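PDB 3HTN: putative DNA binding protein from Bacteroides thetaiotaomicron VPI-5482, which is of unknown function but binds metal ions through a PCC (DUF296) domain and may bind DNA. Local coordinates for residues 24-28 against 29-33. Numbering follows the deposited sequence. Where two conformers were deposited one is given.
Sequences NHTEI and VKALN
The carboxylate of E27 straddles two backbone N-H groups at the start of helix 28-39. E27 OE2 accepts from V29 N at 2.9 Å, and E27 OE1 accepts from K30 N at 2.9 Å. Both donors approach from above the carboxylate plane, 39° out of it for K30 N and 44° for V29 N. CG of E27 points away from the backbone N, and a bend at chi2 (-77°) turns the carboxylate back to the first turn. E27 sits at the N-cap position, and its side chain makes the capping bonds. E27 O also accepts from A31 N at 3.1 Å, in the carbonyl plane. The tight side lies at I28 and L32. I28 O receives L32 N at 2.8 Å, while I28 CG2 meets L32 CD1 at 3.7 Å, the two side chains running alongside each other. Both also touch I22 of strand 17-22. Helix 28-39 follows that strand through this loop and lies against the antiparallel sheet of the PCC domain. OE2 of E27 has a further donor, A115 N, so the acid also ties the helix start to strand 107-117. With an alanine in place of E27, V29 N and K30 N would probably lose their side-chain acceptor, and A115 N its bond to OE2. The other side is looser. T26 CG2 lies 4.1 Å from A31 CB. K30 faces solvent: its CB touches E27 OE1, while the rest of its extended chain leads away.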
loop_
_atom_site.group_PDB
_atom_site.type_symbol
_atom_site.label_atom_id
_atom_site.label_comp_id
_atom_site.label_asym_id
_atom_site.label_seq_id
_atom_site.Cartn_x
_atom_site.Cartn_y
_atom_site.Cartn_z
ATOM N N ASN A 24 -0.117 22.323 -2.218
ATOM C CA ASN A 24 -0.047 22.123 -3.640
ATOM C C ASN A 24 1.256 22.720 -4.179
ATOM O O ASN A 24 1.859 23.628 -3.572
ATOM C CB ASN A 24 -1.235 22.787 -4.318
ATOM C CG ASN A 24 -1.528 22.219 -5.688
ATOM O OD1 ASN A 24 -0.925 21.230 -6.106
ATOM N ND2 ASN A 24 -2.459 22.855 -6.409
ATOM N N HIS A 25 1.708 22.197 -5.311
ATOM C CA HIS A 25 2.909 22.682 -5.995
ATOM C C HIS A 25 4.181 22.553 -5.172
ATOM O O HIS A 25 5.148 23.288 -5.388
ATOM C CB HIS A 25 2.734 24.146 -6.437
ATOM C CG HIS A 25 1.452 24.401 -7.143
ATOM N ND1 HIS A 25 1.087 23.713 -8.276
ATOM C CD2 HIS A 25 0.452 25.271 -6.886
ATOM C CE1 HIS A 25 -0.082 24.156 -8.697
ATOM N NE2 HIS A 25 -0.497 25.088 -7.859
ATOM N N THR A 26 4.189 21.606 -4.245
ATOM C CA THR A 26 5.290 21.393 -3.338
ATOM C C THR A 26 5.904 20.036 -3.615
ATOM O O THR A 26 5.178 19.101 -3.968
ATOM C CB THR A 26 4.743 21.453 -1.914
ATOM O OG1 THR A 26 4.124 22.741 -1.728
ATOM C CG2 THR A 26 5.814 21.278 -0.873
ATOM N N GLU A 27 7.224 19.929 -3.474
ATOM C CA GLU A 27 7.927 18.677 -3.673
ATOM C C GLU A 27 7.679 17.819 -2.424
ATOM O O GLU A 27 8.059 18.189 -1.303
ATOM C CB GLU A 27 9.413 18.907 -3.984
ATOM C CG GLU A 27 10.040 17.708 -4.682
ATOM C CD GLU A 27 10.336 16.599 -3.734
ATOM O OE1 GLU A 27 11.186 16.818 -2.848
ATOM O OE2 GLU A 27 9.701 15.552 -3.857
ATOM N N ILE A 28 7.054 16.672 -2.654
ATOM C CA ILE A 28 6.509 15.834 -1.569
ATOM C C ILE A 28 7.563 15.208 -0.653
ATOM O O ILE A 28 7.362 15.093 0.566
ATOM C CB ILE A 28 5.594 14.757 -2.181
ATOM C CG1 ILE A 28 4.351 15.418 -2.782
ATOM C CG2 ILE A 28 5.184 13.689 -1.153
ATOM C CD1 ILE A 28 3.516 14.496 -3.669
ATOM N N VAL A 29 8.686 14.796 -1.233
ATOM C CA VAL A 29 9.729 14.128 -0.464
ATOM C C VAL A 29 10.395 15.117 0.490
ATOM O O VAL A 29 10.538 14.830 1.677
ATOM C CB VAL A 29 10.740 13.403 -1.382
ATOM C CG1 VAL A 29 11.864 12.804 -0.540
ATOM C CG2 VAL A 29 10.038 12.347 -2.226
ATOM N N LYS A 30 10.716 16.309 -0.015
ATOM C CA LYS A 30 11.240 17.398 0.794
ATOM C C LYS A 30 10.268 17.724 1.937
ATOM O O LYS A 30 10.677 17.897 3.080
ATOM C CB LYS A 30 11.439 18.640 -0.077
ATOM C CG LYS A 30 12.090 19.860 0.609
ATOM C CD LYS A 30 12.096 21.064 -0.313
ATOM C CE LYS A 30 12.517 22.339 0.430
ATOM N NZ LYS A 30 12.446 23.557 -0.451
ATOM N N ALA A 31 8.986 17.822 1.613
ATOM C CA ALA A 31 7.978 18.142 2.609
ATOM C C ALA A 31 7.871 17.067 3.680
ATOM O O ALA A 31 7.801 17.362 4.872
ATOM C CB ALA A 31 6.616 18.395 1.955
ATOM N N LEU A 32 7.842 15.814 3.265
ATOM C CA LEU A 32 7.762 14.722 4.251
ATOM C C LEU A 32 8.985 14.677 5.136
ATOM O O LEU A 32 8.866 14.424 6.346
ATOM C CB LEU A 32 7.519 13.379 3.575
ATOM C CG LEU A 32 6.143 13.211 2.936
ATOM C CD1 LEU A 32 6.122 12.023 1.977
ATOM C CD2 LEU A 32 5.005 13.047 3.970
ATOM N N ASN A 33 10.163 14.902 4.559
ATOM C CA ASN A 33 11.392 14.971 5.353
ATOM C C ASN A 33 11.264 16.054 6.406
ATOM O O ASN A 33 11.478 15.807 7.597
ATOM C CB ASN A 33 12.626 15.244 4.471
ATOM C CG ASN A 33 13.199 13.984 3.854
ATOM O OD1 ASN A 33 13.855 13.193 4.528
ATOM N ND2 ASN A 33 12.980 13.806 2.566
#